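Local structure of PpBBE-like 1 D396N (6EO5) at residues P221-W229 with A289-L300. The protein is a berberine bridge enzyme-like flavoprotein oxidase of a moss that oxidises cellobiose with FAD, here in a variant form. Sequence-based numbering, arbitrary orientation.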
ATOM      1  N   PRO A 221      18.703  -2.640 -18.405  1.00 60.91           N
ATOM      2  CA  PRO A 221      18.941  -1.460 -17.568  1.00 55.33           C
ATOM      3  C   PRO A 221      17.700  -0.596 -17.476  1.00 59.41           C
ATOM      4  O   PRO A 221      16.871  -0.563 -18.385  1.00 62.91           O
ATOM      5  CB  PRO A 221      20.063  -0.716 -18.304  1.00 58.08           C
ATOM      6  CG  PRO A 221      20.685  -1.744 -19.215  1.00 57.26           C
ATOM      7  CD  PRO A 221      19.586  -2.675 -19.588  1.00 59.21           C
ATOM      8  N   VAL A 222      17.592   0.127 -16.359  1.00 57.13           N
ATOM      9  CA  VAL A 222      16.544   1.110 -16.140  1.00 61.10           C
ATOM     10  C   VAL A 222      17.206   2.432 -15.769  1.00 60.96           C
ATOM     11  O   VAL A 222      18.413   2.504 -15.542  1.00 59.93           O
ATOM     12  CB  VAL A 222      15.544   0.669 -15.052  1.00 57.49           C
ATOM     13  CG1 VAL A 222      14.978  -0.716 -15.389  1.00 52.97           C
ATOM     14  CG2 VAL A 222      16.207   0.684 -13.679  1.00 54.37           C
ATOM     15  N   THR A 223      16.395   3.488 -15.711  1.00 56.80           N
ATOM     16  CA  THR A 223      16.889   4.839 -15.481  1.00 56.11           C
ATOM     17  C   THR A 223      16.054   5.530 -14.411  1.00 60.53           C
ATOM     18  O   THR A 223      14.820   5.589 -14.501  1.00 59.63           O
ATOM     19  CB  THR A 223      16.871   5.661 -16.772  1.00 56.74           C
ATOM     20  OG1 THR A 223      17.641   4.986 -17.769  1.00 60.55           O
ATOM     21  CG2 THR A 223      17.454   7.047 -16.532  1.00 56.10           C
ATOM     22  N   HIS A 224      16.734   6.060 -13.408  1.00 57.18           N
ATOM     23  CA  HIS A 224      16.110   6.766 -12.306  1.00 58.44           C
ATOM     24  C   HIS A 224      16.344   8.261 -12.490  1.00 59.23           C
ATOM     25  O   HIS A 224      17.466   8.684 -12.777  1.00 61.56           O
ATOM     26  CB  HIS A 224      16.687   6.271 -10.976  1.00 58.52           C
ATOM     27  CG  HIS A 224      16.276   7.093  -9.799  1.00 58.96           C
ATOM     28  ND1 HIS A 224      17.112   8.017  -9.210  1.00 62.61           N
ATOM     29  CD2 HIS A 224      15.113   7.144  -9.109  1.00 57.76           C
ATOM     30  CE1 HIS A 224      16.481   8.597  -8.204  1.00 58.80           C
ATOM     31  NE2 HIS A 224      15.266   8.086  -8.123  1.00 56.88           N
ATOM     32  N   PHE A 225      15.292   9.059 -12.343  1.00 58.65           N
ATOM     33  CA  PHE A 225      15.434  10.504 -12.432  1.00 57.63           C
ATOM     34  C   PHE A 225      14.717  11.172 -11.269  1.00 58.58           C
ATOM     35  O   PHE A 225      13.729  10.650 -10.744  1.00 57.14           O
ATOM     36  CB  PHE A 225      14.902  11.059 -13.759  1.00 53.92           C
ATOM     37  CG  PHE A 225      13.456  10.736 -14.037  1.00 54.44           C
ATOM     38  CD1 PHE A 225      13.107   9.545 -14.662  1.00 53.19           C
ATOM     39  CD2 PHE A 225      12.449  11.647 -13.713  1.00 56.64           C
ATOM     40  CE1 PHE A 225      11.783   9.254 -14.948  1.00 54.84           C
ATOM     41  CE2 PHE A 225      11.112  11.365 -13.987  1.00 56.45           C
ATOM     42  CZ  PHE A 225      10.779  10.167 -14.609  1.00 58.74           C
ATOM     43  N   LYS A 226      15.234  12.332 -10.867  1.00 55.08           N
ATOM     44  CA  LYS A 226      14.595  13.132  -9.836  1.00 55.14           C
ATOM     45  C   LYS A 226      14.999  14.584 -10.042  1.00 58.20           C
ATOM     46  O   LYS A 226      16.192  14.898 -10.131  1.00 60.05           O
ATOM     47  CB  LYS A 226      14.977  12.636  -8.442  1.00 53.53           C
ATOM     48  CG  LYS A 226      14.332  13.395  -7.290  1.00 53.56           C
ATOM     49  CD  LYS A 226      14.344  12.550  -6.022  1.00 53.67           C
ATOM     50  CE  LYS A 226      13.886  13.345  -4.807  1.00 58.76           C
ATOM     51  NZ  LYS A 226      13.701  12.468  -3.618  1.00 60.38           N
ATOM     52  N   TYR A 227      14.002  15.457 -10.158  1.00 54.49           N
ATOM     53  CA  TYR A 227      14.209  16.890 -10.321  1.00 54.22           C
ATOM     54  C   TYR A 227      13.586  17.575  -9.116  1.00 59.53           C
ATOM     55  O   TYR A 227      12.388  17.414  -8.861  1.00 61.42           O
ATOM     56  CB  TYR A 227      13.599  17.398 -11.632  1.00 53.34           C
ATOM     57  CG  TYR A 227      13.991  16.556 -12.827  1.00 58.25           C
ATOM     58  CD1 TYR A 227      15.292  16.577 -13.323  1.00 59.14           C
ATOM     59  CD2 TYR A 227      13.073  15.718 -13.443  1.00 56.53           C
ATOM     60  CE1 TYR A 227      15.661  15.797 -14.402  1.00 56.03           C
ATOM     61  CE2 TYR A 227      13.436  14.934 -14.530  1.00 56.59           C
ATOM     62  CZ  TYR A 227      14.736  14.980 -15.004  1.00 57.87           C
ATOM     63  OH  TYR A 227      15.106  14.210 -16.083  1.00 54.75           O
ATOM     64  N   ARG A 228      14.394  18.349  -8.392  1.00 60.42           N
ATOM     65  CA  ARG A 228      14.068  18.819  -7.055  1.00 57.36           C
ATOM     66  C   ARG A 228      14.232  20.335  -6.973  1.00 60.48           C
ATOM     67  O   ARG A 228      15.113  20.905  -7.623  1.00 59.59           O
ATOM     68  CB  ARG A 228      14.976  18.100  -6.041  1.00 58.04           C
ATOM     69  CG  ARG A 228      14.692  18.399  -4.616  1.00 61.77           C
ATOM     70  CD  ARG A 228      15.331  17.362  -3.704  1.00 65.64           C
ATOM     71  NE  ARG A 228      15.082  17.719  -2.303  1.00 65.68           N
ATOM     72  CZ  ARG A 228      15.264  16.902  -1.270  1.00 66.03           C
ATOM     73  NH1 ARG A 228      15.692  15.653  -1.468  1.00 67.60           N
ATOM     74  NH2 ARG A 228      15.006  17.337  -0.038  1.00 66.54           N
ATOM     75  N   TRP A 229      13.368  20.986  -6.188  1.00 61.76           N
ATOM     76  CA  TRP A 229      13.427  22.426  -5.938  1.00 58.62           C
ATOM     77  C   TRP A 229      13.174  22.703  -4.463  1.00 62.08           C
ATOM     78  O   TRP A 229      12.587  21.889  -3.746  1.00 60.28           O
ATOM     79  CB  TRP A 229      12.378  23.231  -6.711  1.00 58.04           C
ATOM     80  CG  TRP A 229      12.504  23.315  -8.185  1.00 59.65           C
ATOM     81  CD1 TRP A 229      13.003  24.367  -8.908  1.00 61.59           C
ATOM     82  CD2 TRP A 229      12.050  22.351  -9.141  1.00 58.32           C
ATOM     83  NE1 TRP A 229      12.911  24.101 -10.251  1.00 57.34           N
ATOM     84  CE2 TRP A 229      12.331  22.871 -10.423  1.00 56.79           C
ATOM     85  CE3 TRP A 229      11.450  21.092  -9.040  1.00 55.24           C
ATOM     86  CZ2 TRP A 229      12.025  22.182 -11.590  1.00 55.41           C
ATOM     87  CZ3 TRP A 229      11.153  20.406 -10.199  1.00 56.92           C
ATOM     88  CH2 TRP A 229      11.444  20.951 -11.460  1.00 56.69           C
ATOM     89  N   ALA A 289       8.332  23.519 -15.983  1.00 58.12           N
ATOM     90  CA  ALA A 289       8.674  23.725 -14.585  1.00 58.64           C
ATOM     91  C   ALA A 289       9.592  24.934 -14.452  1.00 59.95           C
ATOM     92  O   ALA A 289      10.024  25.536 -15.438  1.00 62.77           O
ATOM     93  CB  ALA A 289       9.344  22.488 -13.989  1.00 55.82           C
ATOM     94  N   ALA A 290       9.884  25.293 -13.212  1.00 60.94           N
ATOM     95  CA  ALA A 290      10.744  26.422 -12.964  1.00 55.75           C
ATOM     96  C   ALA A 290      12.181  26.087 -13.367  1.00 62.06           C
ATOM     97  O   ALA A 290      12.567  24.915 -13.454  1.00 57.45           O
ATOM     98  CB  ALA A 290      10.672  26.814 -11.497  1.00 55.88           C
ATOM     99  N   PRO A 291      12.987  27.106 -13.645  1.00 63.18           N
ATOM    100  CA  PRO A 291      14.377  26.858 -14.026  1.00 64.65           C
ATOM    101  C   PRO A 291      15.185  26.274 -12.879  1.00 65.05           C
ATOM    102  O   PRO A 291      14.815  26.362 -11.707  1.00 66.64           O
ATOM    103  CB  PRO A 291      14.887  28.252 -14.408  1.00 66.61           C
ATOM    104  CG  PRO A 291      13.943  29.197 -13.717  1.00 60.74           C
ATOM    105  CD  PRO A 291      12.628  28.525 -13.784  1.00 59.27           C
ATOM    106  N   ASN A 292      16.307  25.663 -13.247  1.00 64.96           N
ATOM    107  CA  ASN A 292      17.353  25.242 -12.319  1.00 69.27           C
ATOM    108  C   ASN A 292      16.961  24.155 -11.329  1.00 62.65           C
ATOM    109  O   ASN A 292      17.313  24.265 -10.149  1.00 65.40           O
ATOM    110  CB  ASN A 292      17.860  26.439 -11.512  1.00 71.04           C
ATOM    111  CG  ASN A 292      18.594  27.428 -12.365  1.00 76.57           C
ATOM    112  OD1 ASN A 292      19.370  27.041 -13.250  1.00 68.05           O
ATOM    113  ND2 ASN A 292      18.350  28.721 -12.123  1.00 74.03           N
ATOM    114  N   PRO A 293      16.288  23.089 -11.742  1.00 60.87           N
ATOM    115  CA  PRO A 293      16.104  21.975 -10.820  1.00 62.50           C
ATOM    116  C   PRO A 293      17.429  21.313 -10.499  1.00 58.63           C
ATOM    117  O   PRO A 293      18.331  21.237 -11.333  1.00 68.15           O
ATOM    118  CB  PRO A 293      15.194  21.024 -11.599  1.00 62.53           C
ATOM    119  CG  PRO A 293      15.567  21.270 -13.002  1.00 58.38           C
ATOM    120  CD  PRO A 293      15.736  22.764 -13.066  1.00 62.65           C
ATOM    121  N   THR A 294      17.547  20.860  -9.261  1.00 57.99           N
ATOM    122  CA  THR A 294      18.490  19.806  -8.953  1.00 57.89           C
ATOM    123  C   THR A 294      18.217  18.638  -9.889  1.00 64.15           C
ATOM    124  O   THR A 294      17.064  18.232 -10.060  1.00 64.66           O
ATOM    125  CB  THR A 294      18.338  19.398  -7.491  1.00 59.35           C
ATOM    126  OG1 THR A 294      18.912  20.419  -6.674  1.00 66.43           O
ATOM    127  CG2 THR A 294      19.053  18.123  -7.212  1.00 63.87           C
ATOM    128  N   ARG A 295      19.267  18.114 -10.520  1.00 59.17           N
ATOM    129  CA  ARG A 295      19.113  17.154 -11.601  1.00 58.76           C
ATOM    130  C   ARG A 295      19.889  15.885 -11.299  1.00 57.74           C
ATOM    131  O   ARG A 295      21.117  15.911 -11.237  1.00 65.42           O
ATOM    132  CB  ARG A 295      19.587  17.761 -12.916  1.00 59.92           C
ATOM    133  CG  ARG A 295      19.620  16.816 -14.087  1.00 57.20           C
ATOM    134  CD  ARG A 295      20.236  17.555 -15.261  1.00 66.00           C
ATOM    135  NE  ARG A 295      21.090  16.691 -16.066  1.00 65.50           N
ATOM    136  CZ  ARG A 295      22.312  16.311 -15.714  1.00 68.97           C
ATOM    137  NH1 ARG A 295      22.841  16.713 -14.561  1.00 71.20           N
ATOM    138  NH2 ARG A 295      23.001  15.517 -16.516  1.00 69.90           N
ATOM    139  N   VAL A 296      19.180  14.773 -11.154  1.00 59.34           N
ATOM    140  CA  VAL A 296      19.787  13.457 -10.981  1.00 58.80           C
ATOM    141  C   VAL A 296      19.151  12.498 -11.979  1.00 63.79           C
ATOM    142  O   VAL A 296      17.952  12.213 -11.885  1.00 63.33           O
ATOM    143  CB  VAL A 296      19.624  12.928  -9.554  1.00 57.24           C
ATOM    144  CG1 VAL A 296      20.040  11.466  -9.495  1.00 57.70           C
ATOM    145  CG2 VAL A 296      20.435  13.773  -8.588  1.00 54.37           C
ATOM    146  N   GLU A 297      19.950  11.999 -12.929  1.00 63.51           N
ATOM    147  CA  GLU A 297      19.522  10.995 -13.901  1.00 59.98           C
ATOM    148  C   GLU A 297      20.599   9.925 -13.966  1.00 60.07           C
ATOM    149  O   GLU A 297      21.758  10.234 -14.241  1.00 70.20           O
ATOM    150  CB  GLU A 297      19.290  11.608 -15.286  1.00 62.06           C
ATOM    151  CG  GLU A 297      18.252  12.733 -15.321  1.00 61.00           C
ATOM    152  CD  GLU A 297      18.481  13.717 -16.466  1.00 65.09           C
ATOM    153  OE1 GLU A 297      19.567  13.679 -17.089  1.00 69.43           O
ATOM    154  OE2 GLU A 297      17.584  14.543 -16.737  1.00 67.32           O
ATOM    155  N   GLU A 298      20.219   8.674 -13.734  1.00 61.16           N
ATOM    156  CA  GLU A 298      21.170   7.621 -13.403  1.00 57.64           C
ATOM    157  C   GLU A 298      20.702   6.300 -13.990  1.00 62.40           C
ATOM    158  O   GLU A 298      19.593   5.855 -13.684  1.00 62.41           O
ATOM    159  CB  GLU A 298      21.285   7.501 -11.890  1.00 60.06           C
ATOM    160  CG  GLU A 298      22.398   6.606 -11.420  1.00 68.31           C
ATOM    161  CD  GLU A 298      22.434   6.484  -9.894  1.00 80.09           C
ATOM    162  OE1 GLU A 298      21.521   7.070  -9.220  1.00 72.16           O
ATOM    163  OE2 GLU A 298      23.378   5.798  -9.392  1.00 74.43           O
ATOM    164  N   GLU A 299      21.531   5.659 -14.814  1.00 61.78           N
ATOM    165  CA  GLU A 299      21.189   4.331 -15.312  1.00 62.16           C
ATOM    166  C   GLU A 299      21.652   3.272 -14.314  1.00 62.21           C
ATOM    167  O   GLU A 299      22.783   3.328 -13.821  1.00 63.77           O
ATOM    168  CB  GLU A 299      21.791   4.084 -16.691  1.00 56.84           C
ATOM    169  CG  GLU A 299      21.328   2.779 -17.323  1.00 56.27           C
ATOM    170  CD  GLU A 299      21.727   2.659 -18.790  1.00 67.02           C
ATOM    171  OE1 GLU A 299      21.226   3.457 -19.622  1.00 69.18           O
ATOM    172  OE2 GLU A 299      22.554   1.774 -19.108  1.00 70.56           O
ATOM    173  N   LEU A 300      20.766   2.323 -14.007  1.00 57.54           N
ATOM    174  CA  LEU A 300      20.961   1.355 -12.931  1.00 57.45           C
ATOM    175  C   LEU A 300      20.404   0.008 -13.360  1.00 56.27           C
ATOM    176  O   LEU A 300      19.671  -0.090 -14.345  1.00 57.87           O
ATOM    177  CB  LEU A 300      20.242   1.789 -11.643  1.00 61.97           C
ATOM    178  CG  LEU A 300      20.535   3.163 -11.062  1.00 61.82           C
ATOM    179  CD1 LEU A 300      19.571   3.468  -9.942  1.00 60.21           C
ATOM    180  CD2 LEU A 300      21.961   3.173 -10.565  1.00 65.09           C
TER
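Tyr227 reaches from strand 222-229 to Glu297 on strand 294-300, while Trp229 packs against 289-293, the turn leading into that strand. The two strands form the antiparallel pair at the edge of the seven-stranded sheet, which probably belongs to the substrate-binding domain, as in VAO-type relatives; the side chain of His224 is about 13 Å from the flavin cofactor. Backbone hydrogen bonds pair the strands from Val222 with Leu300 to Arg228 with Thr294, and strand 264-271 flanks 222-229 on its other side. With CG anti to its carbonyl carbon (chi1 -49°), Tyr227 runs along the face it shares with Glu297 and donates its hydroxyl hydrogen to the carboxylate. Tyr227 OH lies 2.6 Å from Glu297 OE2, which it meets on the anti side, while OE2 lies in the plane of the phenol ring at its edge. Ring and carboxylate planes stand nearly perpendicular, 89° apart. A salt bridge from Arg295 NE to Glu297 OE1, 3.5 Å, holds the other oxygen, and together the two limit the carboxylate's rotation. Helix 279-288 packs on this face, with Val282 and Leu286 against Tyr227. Where the chain leaves that helix, it curls round the Trp229 indole. Pro293 CB sits over one face in a CH-pi contact, 3.7 Å from the centroid of the Trp229 six-membered ring, and Ala289 CB approaches Trp229 CZ2 at 3.6 Å. At the ring edge Trp229 NE1 bonds to Pro291 O at 3.3 Å, approaching from above the carbonyl plane, and makes a weak bond, 133° at the hydrogen, to Ala290 O.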